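Long-range contacts in halocarboxylic acid dehalogenase DehI (Pseudomonas putida, PDB 3BJX), which probably hydrolyses the carbon-halogen bond of 2-haloalkanoic acids, removing the halogen as halide: residues 86-91 / 125-130; 96-101 / 294-299; 193-198 / 225-230. One frame throughout, in Å; residues are numbered along the deposited sequence.

Contact 1 (86-91 / 125-130)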
loop_
_atom_site.group_PDB
_atom_site.type_symbol
_atom_site.label_atom_id
_atom_site.label_comp_id
_atom_site.label_asym_id
_atom_site.label_seq_id
_atom_site.Cartn_x
_atom_site.Cartn_y
_atom_site.Cartn_z
ATOM N N GLU A 86 22.454 -4.040 5.304
ATOM C CA GLU A 86 22.151 -4.989 4.214
ATOM C C GLU A 86 21.157 -4.399 3.211
ATOM O O GLU A 86 21.429 -4.388 1.984
ATOM C CB GLU A 86 21.603 -6.326 4.754
ATOM C CG GLU A 86 20.949 -7.198 3.674
ATOM C CD GLU A 86 20.613 -8.623 4.105
ATOM O OE1 GLU A 86 20.694 -8.942 5.301
ATOM O OE2 GLU A 86 20.239 -9.440 3.217
ATOM N N LEU A 87 20.012 -3.931 3.731
ATOM C CA LEU A 87 18.974 -3.268 2.920
ATOM C C LEU A 87 19.540 -2.111 2.124
ATOM O O LEU A 87 19.243 -1.986 0.951
ATOM C CB LEU A 87 17.785 -2.787 3.761
ATOM C CG LEU A 87 16.928 -3.842 4.472
ATOM C CD1 LEU A 87 16.092 -3.211 5.560
ATOM C CD2 LEU A 87 16.041 -4.652 3.488
ATOM N N ARG A 88 20.364 -1.273 2.752
ATOM C CA ARG A 88 21.065 -0.195 2.028
ATOM C C ARG A 88 21.893 -0.682 0.850
ATOM O O ARG A 88 21.864 -0.091 -0.229
ATOM C CB ARG A 88 21.963 0.615 2.968
ATOM C CG ARG A 88 22.474 1.911 2.319
ATOM C CD ARG A 88 23.233 2.772 3.300
ATOM N NE ARG A 88 22.530 2.961 4.560
ATOM C CZ ARG A 88 22.868 2.368 5.704
ATOM N NH1 ARG A 88 23.912 1.537 5.743
ATOM N NH2 ARG A 88 22.153 2.590 6.812
ATOM N N GLU A 89 22.647 -1.746 1.068
ATOM C CA GLU A 89 23.473 -2.354 0.033
ATOM C C GLU A 89 22.647 -2.965 -1.125
ATOM O O GLU A 89 22.979 -2.788 -2.293
ATOM C CB GLU A 89 24.305 -3.445 0.680
ATOM C CG GLU A 89 25.715 -3.457 0.295
ATOM C CD GLU A 89 26.304 -4.836 0.427
ATOM O OE1 GLU A 89 25.778 -5.642 1.236
ATOM O OE2 GLU A 89 27.284 -5.113 -0.306
ATOM N N ARG A 90 21.600 -3.710 -0.786
ATOM C CA ARG A 90 20.665 -4.274 -1.762
ATOM C C ARG A 90 19.911 -3.263 -2.641
ATOM O O ARG A 90 19.451 -3.634 -3.737
ATOM C CB ARG A 90 19.628 -5.130 -1.057
ATOM C CG ARG A 90 20.147 -6.426 -0.500
ATOM C CD ARG A 90 18.958 -7.107 0.104
ATOM N NE ARG A 90 19.253 -8.417 0.649
ATOM C CZ ARG A 90 19.136 -9.549 -0.026
ATOM N NH1 ARG A 90 18.777 -9.535 -1.311
ATOM N NH2 ARG A 90 19.389 -10.690 0.595
ATOM N N SER A 91 19.785 -2.013 -2.171
ATOM C CA SER A 91 19.075 -0.938 -2.903
ATOM C C SER A 91 19.638 -0.592 -4.279
ATOM O O SER A 91 18.961 0.059 -5.094
ATOM C CB SER A 91 19.040 0.332 -2.082
ATOM O OG SER A 91 18.498 0.072 -0.811
ATOM N N PHE A 125 20.015 10.689 4.418
ATOM C CA PHE A 125 18.831 9.947 4.042
ATOM C C PHE A 125 19.160 8.524 3.691
ATOM O O PHE A 125 18.439 7.634 4.119
ATOM C CB PHE A 125 18.062 10.619 2.898
ATOM C CG PHE A 125 17.210 11.753 3.353
ATOM C CD1 PHE A 125 16.018 11.512 3.985
ATOM C CD2 PHE A 125 17.631 13.068 3.191
ATOM C CE1 PHE A 125 15.242 12.560 4.434
ATOM C CE2 PHE A 125 16.859 14.108 3.648
ATOM C CZ PHE A 125 15.674 13.861 4.277
ATOM N N ASN A 126 20.222 8.318 2.900
ATOM C CA ASN A 126 20.778 6.978 2.652
ATOM C C ASN A 126 20.980 6.177 3.916
ATOM O O ASN A 126 20.726 4.981 3.922
ATOM C CB ASN A 126 22.093 7.050 1.863
ATOM C CG ASN A 126 21.883 7.547 0.466
ATOM O OD1 ASN A 126 20.738 7.599 0.010
ATOM N ND2 ASN A 126 22.962 7.940 -0.222
ATOM N N TYR A 127 21.429 6.848 4.979
ATOM C CA TYR A 127 21.627 6.222 6.279
ATOM C C TYR A 127 20.331 5.874 7.017
ATOM O O TYR A 127 20.205 4.775 7.553
ATOM C CB TYR A 127 22.527 7.080 7.188
ATOM C CG TYR A 127 22.747 6.440 8.529
ATOM C CD1 TYR A 127 23.625 5.370 8.657
ATOM C CD2 TYR A 127 22.054 6.862 9.654
ATOM C CE1 TYR A 127 23.830 4.746 9.871
ATOM C CE2 TYR A 127 22.244 6.232 10.897
ATOM C CZ TYR A 127 23.146 5.167 10.992
ATOM O OH TYR A 127 23.381 4.504 12.190
ATOM N N GLY A 128 19.385 6.810 7.079
ATOM C CA GLY A 128 18.185 6.568 7.856
ATOM C C GLY A 128 17.072 5.834 7.140
ATOM O O GLY A 128 16.224 5.235 7.785
ATOM N N ASN A 129 17.074 5.890 5.810
ATOM C CA ASN A 129 15.959 5.414 4.989
ATOM C C ASN A 129 15.697 3.932 5.218
ATOM O O ASN A 129 14.577 3.573 5.572
ATOM C CB ASN A 129 16.144 5.777 3.491
ATOM C CG ASN A 129 15.456 7.089 3.101
ATOM O OD1 ASN A 129 14.697 7.662 3.886
ATOM N ND2 ASN A 129 15.711 7.563 1.881
ATOM N N PRO A 130 16.744 3.077 5.075
ATOM C CA PRO A 130 16.637 1.644 5.425
ATOM C C PRO A 130 16.278 1.399 6.905
ATOM O O PRO A 130 15.538 0.438 7.224
ATOM C CB PRO A 130 18.038 1.084 5.116
ATOM C CG PRO A 130 18.954 2.278 5.026
ATOM C CD PRO A 130 18.087 3.421 4.559
#
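Arg88, reaching from helix 78-90, joins its guanidinium to a proline kink in helix 112-143. Pro130 has no N-H to return to Asn126 O, the carbonyl one turn earlier, and the arginine supplies the donor the helix lacks. Arg88 NE reaches Asn126 O at 2.8 Å with an N-H...O angle of 154°, arriving above the carbonyl plane instead of on a lone pair. The neighbouring Arg88 NH2 donates to Tyr127 O at 3.0 Å, this time in the carbonyl plane and on a lone pair. Both oxygens lie at the edge of the guanidinium, close to its plane, so two bonds fix its rotation. Arginine suits the place because one flat group offers two N-H donors along one edge, pointing enough apart to serve two successive carbonyls.

The chain runs out with CG anti to the backbone N and then bends at chi3 (-49°), which turns NE and NH2 toward the kink. Pro130 packs against this arm, its CG 3.7 Å from Arg88 NE, and its CB lies 4.1 Å from Leu87 CB, an apolar touch beside the polar one. The two helix segments cross at 116° with axes 9.2 Å apart, a gap that a long side chain can span.

Further out, Arg88 NH1 forms a salt bridge with Asp85 on its own helix, and Tyr127 OH is hydrogen-bonded to Glu81. The guanidinium and Tyr127 ring planes are nearly parallel but displaced, and Arg88 NH2 comes obliquely to 3.6 Å from Tyr127 CD1.

Contact 2 (96-101 / 294-299); sequences GPLPNL and ITECLD
Cys297 is the bump on which the 96-101 loop closes over the last turn of helix 267-299. Its SG, turned beside its own backbone N (chi1 -74°), sits against the ring of Pro99, 3.6 Å from Pro99 CG, while Leu98 CB approaches the sulfur at 4.1 Å. On the other flank Leu101 CB rests 3.9 Å from Cys297 CB. A small side chain suits the spot: the sulfur fills the hollow between the Pro99 ring and Leu98, and of the side chain only CB meets Leu101.

The ends of the row are filled differently. Leu101 throws CG anti to its backbone N (chi1 -172°), and its CD2 drops onto the helix beside Ile294, 3.8 Å from Ile294 CG2. Leu298 CD1 closes in on Leu101 CB from another side. At the far end Leu98 and Glu296 meet at about a right angle: Leu98 CD1 lies across the end of the extended glutamate, 3.3 Å from Glu296 OE2.

One polar bond pins the fit. Leu101 N, at the start of helix 101-107, donates to Cys297 O at 3.0 Å with an angle of 158°. An amide in a first helical turn has no carbonyl of its own helix to serve, so it can be spent here. Asn100 is the N-cap of the same helix, its OD1 accepting from Glu103 N.

Helix 212-223 completes the apolar setting, Val222 touching Leu101, Ile294 and Cys297. Helix 112-143 borders another side, with Leu122 on Ile294 and Arg119 on Leu298, and Arg119 also forms a salt bridge with Asp299.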
loop_
_atom_site.group_PDB
_atom_site.type_symbol
_atom_site.label_atom_id
_atom_site.label_comp_id
_atom_site.label_asym_id
_atom_site.label_seq_id
_atom_site.Cartn_x
_atom_site.Cartn_y
_atom_site.Cartn_z
ATOM N N GLY A 96 23.526 0.813 -15.284
ATOM C CA GLY A 96 24.689 1.131 -16.141
ATOM C C GLY A 96 24.467 1.521 -17.611
ATOM O O GLY A 96 23.434 1.172 -18.204
ATOM N N PRO A 97 25.387 2.340 -18.192
ATOM C CA PRO A 97 26.281 3.250 -17.476
ATOM C C PRO A 97 25.384 4.352 -16.946
ATOM O O PRO A 97 24.235 4.445 -17.386
ATOM C CB PRO A 97 27.179 3.803 -18.588
ATOM C CG PRO A 97 26.341 3.709 -19.829
ATOM C CD PRO A 97 25.596 2.415 -19.656
ATOM N N LEU A 98 25.876 5.183 -16.030
ATOM C CA LEU A 98 25.007 6.173 -15.388
ATOM C C LEU A 98 25.279 7.599 -15.840
ATOM O O LEU A 98 26.390 7.897 -16.266
ATOM C CB LEU A 98 25.106 6.050 -13.863
ATOM C CG LEU A 98 24.587 4.709 -13.300
ATOM C CD1 LEU A 98 24.749 4.683 -11.822
ATOM C CD2 LEU A 98 23.127 4.416 -13.694
ATOM N N PRO A 99 24.259 8.484 -15.781
ATOM C CA PRO A 99 24.533 9.922 -15.925
ATOM C C PRO A 99 25.623 10.361 -14.950
ATOM O O PRO A 99 25.542 10.040 -13.774
ATOM C CB PRO A 99 23.200 10.597 -15.504
ATOM C CG PRO A 99 22.288 9.482 -14.995
ATOM C CD PRO A 99 22.823 8.202 -15.593
ATOM N N ASN A 100 26.638 11.082 -15.415
ATOM C CA ASN A 100 27.580 11.692 -14.474
ATOM C C ASN A 100 26.934 12.936 -13.856
ATOM O O ASN A 100 27.013 14.033 -14.414
ATOM C CB ASN A 100 28.934 11.988 -15.134
ATOM C CG ASN A 100 29.924 12.658 -14.185
ATOM O OD1 ASN A 100 29.639 13.712 -13.613
ATOM N ND2 ASN A 100 31.095 12.055 -14.023
ATOM N N LEU A 101 26.283 12.745 -12.712
ATOM C CA LEU A 101 25.482 13.793 -12.048
ATOM C C LEU A 101 26.270 15.018 -11.542
ATOM O O LEU A 101 25.754 16.132 -11.543
ATOM C CB LEU A 101 24.642 13.199 -10.907
ATOM C CG LEU A 101 23.609 14.085 -10.209
ATOM C CD1 LEU A 101 22.686 14.833 -11.200
ATOM C CD2 LEU A 101 22.793 13.233 -9.250
ATOM N N ILE A 294 20.244 8.246 -7.070
ATOM C CA ILE A 294 20.804 9.585 -7.278
ATOM C C ILE A 294 22.234 9.675 -6.724
ATOM O O ILE A 294 23.133 10.160 -7.390
ATOM C CB ILE A 294 19.895 10.654 -6.616
ATOM C CG1 ILE A 294 18.591 10.817 -7.407
ATOM C CG2 ILE A 294 20.610 11.993 -6.460
ATOM C CD1 ILE A 294 17.430 11.452 -6.609
ATOM N N THR A 295 22.433 9.194 -5.502
ATOM C CA THR A 295 23.763 9.143 -4.884
ATOM C C THR A 295 24.790 8.422 -5.738
ATOM O O THR A 295 25.929 8.880 -5.856
ATOM C CB THR A 295 23.705 8.511 -3.495
ATOM O OG1 THR A 295 22.631 9.120 -2.762
ATOM C CG2 THR A 295 25.001 8.733 -2.732
ATOM N N GLU A 296 24.376 7.312 -6.345
ATOM C CA GLU A 296 25.249 6.510 -7.190
ATOM C C GLU A 296 25.652 7.261 -8.468
ATOM O O GLU A 296 26.780 7.135 -8.941
ATOM C CB GLU A 296 24.566 5.186 -7.533
ATOM C CG GLU A 296 25.467 4.171 -8.224
ATOM C CD GLU A 296 24.714 2.971 -8.778
ATOM O OE1 GLU A 296 23.552 2.692 -8.374
ATOM O OE2 GLU A 296 25.299 2.300 -9.645
ATOM N N CYS A 297 24.718 8.022 -9.030
ATOM C CA CYS A 297 24.984 8.823 -10.211
ATOM C C CYS A 297 25.946 9.927 -9.877
ATOM O O CYS A 297 26.627 10.428 -10.762
ATOM C CB CYS A 297 23.704 9.443 -10.749
ATOM S SG CYS A 297 22.604 8.304 -11.605
ATOM N N LEU A 298 26.006 10.300 -8.595
ATOM C CA LEU A 298 26.898 11.357 -8.136
ATOM C C LEU A 298 28.292 10.841 -7.766
ATOM O O LEU A 298 29.287 11.374 -8.256
ATOM C CB LEU A 298 26.290 12.126 -6.961
ATOM C CG LEU A 298 27.007 13.433 -6.577
ATOM C CD1 LEU A 298 26.835 14.486 -7.662
ATOM C CD2 LEU A 298 26.546 13.975 -5.211
ATOM N N ASP A 299 28.341 9.814 -6.914
ATOM C CA ASP A 299 29.583 9.357 -6.282
ATOM C C ASP A 299 29.996 7.921 -6.631
ATOM O O ASP A 299 31.096 7.499 -6.266
ATOM C CB ASP A 299 29.451 9.413 -4.757
ATOM C CG ASP A 299 29.333 10.816 -4.209
ATOM O OD1 ASP A 299 29.674 11.819 -4.885
ATOM O OD2 ASP A 299 28.887 10.910 -3.056
#

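Contact 3 (193-198 / 225-230); sequences ADLHYH and PVARTE. With SO4 (sulfate ion), chain K.
A Schellman motif that ends helix 183-195 faces a type II beta turn, Val226 to Thr229, and Arg228 bridges the two. Tyr197 and Arg228 both take positive phi, the one to turn the chain out of the helix, the other at the third position of the turn. Arg228 NH1 donates to His196 O at 2.8 Å, its N-H...O angle 154°. The oxygen lies near the guanidinium plane, at its edge. With Arg228 CG beside its own backbone N (chi1 -60°), that carbon lies 3.6 Å from Leu195 O and 3.8 Å from Tyr197 CD2, at the edge of the tyrosine ring; bends at chi2 and chi3 then bring NH1 round to His196 O.

Ala227 fills the apolar half. Its CB sits over one face of the His196 imidazole, 4.2 Å from the centroid, a CH-pi contact, and lies 4.0 Å from Leu195 CD2. A methyl is small enough to approach both. The turn is braced by Thr229 OG1, which donates to Val226 O at 2.6 Å and, as the N-cap of helix 230-248, makes a weak bond to Tyr232 N.

Tyr197 OH donates to O1 of a sulfate, probably from the crystallisation liquor, at 2.8 Å, and the ring makes a cation-pi contact with Arg244 of the second subunit. Arg228 has two acidic partners, Asp233 at NE and Asp286 at NH1, and His198 NE2 is hydrogen-bonded to the same Asp286 OD2. Asp286 thus draws both together and probably balances part of the arginine's charge, while the cation should polarise the His196 carbonyl and strengthen its bond.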
loop_
_atom_site.group_PDB
_atom_site.type_symbol
_atom_site.label_atom_id
_atom_site.label_comp_id
_atom_site.label_asym_id
_atom_site.label_seq_id
_atom_site.Cartn_x
_atom_site.Cartn_y
_atom_site.Cartn_z
ATOM N N ALA A 193 6.492 12.996 -6.570
ATOM C CA ALA A 193 5.543 12.122 -5.906
ATOM C C ALA A 193 4.696 11.332 -6.932
ATOM O O ALA A 193 4.646 10.106 -6.878
ATOM C CB ALA A 193 4.659 12.940 -4.981
ATOM N N ASP A 194 4.041 12.033 -7.858
ATOM C CA ASP A 194 3.324 11.370 -8.948
ATOM C C ASP A 194 4.226 10.436 -9.771
ATOM O O ASP A 194 3.810 9.335 -10.122
ATOM C CB ASP A 194 2.599 12.377 -9.850
ATOM C CG ASP A 194 1.388 13.021 -9.173
ATOM O OD1 ASP A 194 0.894 12.501 -8.137
ATOM O OD2 ASP A 194 0.922 14.067 -9.687
ATOM N N LEU A 195 5.457 10.852 -10.053
ATOM C CA LEU A 195 6.419 9.986 -10.765
ATOM C C LEU A 195 6.548 8.567 -10.169
ATOM O O LEU A 195 6.677 7.595 -10.899
ATOM C CB LEU A 195 7.797 10.639 -10.836
ATOM C CG LEU A 195 8.741 10.132 -11.944
ATOM C CD1 LEU A 195 8.532 10.916 -13.230
ATOM C CD2 LEU A 195 10.191 10.229 -11.497
ATOM N N HIS A 196 6.510 8.475 -8.843
ATOM C CA HIS A 196 6.663 7.219 -8.121
ATOM C C HIS A 196 5.297 6.582 -7.833
ATOM O O HIS A 196 5.209 5.528 -7.197
ATOM C CB HIS A 196 7.366 7.499 -6.793
ATOM C CG HIS A 196 8.807 7.888 -6.932
ATOM N ND1 HIS A 196 9.208 9.153 -7.307
ATOM C CD2 HIS A 196 9.944 7.189 -6.694
ATOM C CE1 HIS A 196 10.527 9.206 -7.330
ATOM N NE2 HIS A 196 10.999 8.030 -6.955
ATOM N N TYR A 197 4.239 7.244 -8.314
ATOM C CA TYR A 197 2.850 6.966 -7.925
ATOM C C TYR A 197 2.695 6.911 -6.418
ATOM O O TYR A 197 2.184 5.924 -5.859
ATOM C CB TYR A 197 2.286 5.727 -8.655
ATOM C CG TYR A 197 2.202 5.974 -10.142
ATOM C CD1 TYR A 197 1.159 6.719 -10.679
ATOM C CD2 TYR A 197 3.196 5.507 -11.002
ATOM C CE1 TYR A 197 1.088 6.989 -12.032
ATOM C CE2 TYR A 197 3.131 5.758 -12.373
ATOM C CZ TYR A 197 2.072 6.506 -12.880
ATOM O OH TYR A 197 2.001 6.762 -14.238
ATOM N N HIS A 198 3.148 7.983 -5.777
ATOM C CA HIS A 198 3.113 8.139 -4.322
ATOM C C HIS A 198 2.009 9.123 -3.906
ATOM O O HIS A 198 1.560 9.932 -4.707
ATOM C CB HIS A 198 4.452 8.701 -3.841
ATOM C CG HIS A 198 5.552 7.684 -3.726
ATOM N ND1 HIS A 198 6.878 8.041 -3.593
ATOM C CD2 HIS A 198 5.526 6.329 -3.721
ATOM C CE1 HIS A 198 7.616 6.945 -3.490
ATOM N NE2 HIS A 198 6.818 5.895 -3.555
ATOM N N PRO A 225 13.747 8.093 -15.913
ATOM C CA PRO A 225 13.912 6.846 -16.655
ATOM C C PRO A 225 13.964 5.576 -15.814
ATOM O O PRO A 225 13.952 4.482 -16.386
ATOM C CB PRO A 225 15.256 7.052 -17.381
ATOM C CG PRO A 225 16.016 7.955 -16.508
ATOM C CD PRO A 225 15.002 8.880 -15.887
ATOM N N VAL A 226 14.051 5.703 -14.485
ATOM C CA VAL A 226 14.215 4.521 -13.634
ATOM C C VAL A 226 13.031 4.189 -12.745
ATOM O O VAL A 226 12.699 3.010 -12.588
ATOM C CB VAL A 226 15.508 4.552 -12.770
ATOM C CG1 VAL A 226 16.715 4.478 -13.645
ATOM C CG2 VAL A 226 15.559 5.793 -11.885
ATOM N N ALA A 227 12.419 5.211 -12.147
ATOM C CA ALA A 227 11.304 5.022 -11.238
ATOM C C ALA A 227 10.158 4.270 -11.906
ATOM O O ALA A 227 9.864 4.493 -13.080
ATOM C CB ALA A 227 10.827 6.363 -10.706
ATOM N N ARG A 228 9.514 3.381 -11.148
ATOM C CA ARG A 228 8.394 2.555 -11.622
ATOM C C ARG A 228 8.634 1.679 -12.874
ATOM O O ARG A 228 7.680 1.202 -13.490
ATOM C CB ARG A 228 7.113 3.396 -11.751
ATOM C CG ARG A 228 6.689 4.031 -10.425
ATOM C CD ARG A 228 5.844 3.091 -9.565
ATOM N NE ARG A 228 6.566 2.053 -8.832
ATOM C CZ ARG A 228 6.931 2.126 -7.546
ATOM N NH1 ARG A 228 6.718 3.221 -6.820
ATOM N NH2 ARG A 228 7.538 1.098 -6.983
ATOM N N THR A 229 9.903 1.452 -13.221
ATOM C CA THR A 229 10.257 0.479 -14.243
ATOM C C THR A 229 10.175 -0.915 -13.614
ATOM O O THR A 229 10.137 -1.030 -12.387
ATOM C CB THR A 229 11.667 0.729 -14.832
ATOM O OG1 THR A 229 12.659 0.675 -13.794
ATOM C CG2 THR A 229 11.731 2.088 -15.575
ATOM N N GLU A 230 10.112 -1.956 -14.444
ATOM C CA GLU A 230 10.080 -3.348 -13.991
ATOM C C GLU A 230 11.178 -3.653 -12.981
ATOM O O GLU A 230 10.907 -4.181 -11.897
ATOM C CB GLU A 230 10.272 -4.286 -15.184
ATOM C CG GLU A 230 9.075 -5.103 -15.593
ATOM C CD GLU A 230 9.404 -6.023 -16.777
ATOM O OE1 GLU A 230 10.615 -6.295 -17.012
ATOM O OE2 GLU A 230 8.449 -6.467 -17.473
HETATM S S SO4 K . -0.522 6.481 -16.066
HETATM O O1 SO4 K . 0.397 7.589 -16.343
HETATM O O2 SO4 K . 0.112 5.199 -16.375
HETATM O O3 SO4 K . -0.875 6.507 -14.651
HETATM O O4 SO4 K . -1.731 6.622 -16.872
#

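Overall arrangement
From the N terminus, residues 86-91 open contact 1, and the chain passes through 96-101 before 125-130 closes it, tying helix 78-90 to helix 112-143. Contact 2 has thus begun inside that loop but closes only at 294-299, so contacts 1 and 2 cross; it joins the loop before helix 101-107 to the end of helix 267-299. Contact 3 follows contact 1 in series and is nested within the long loop of contact 2, linking the end of helix 183-195 to the loop before helix 230-248. Contacts 1 and 2 touch through a probable hydrogen bond, Asn126 ND2 to Thr295 OG1, whereas contact 3 stays separate, its nearest atoms about 6 Å from contact 2.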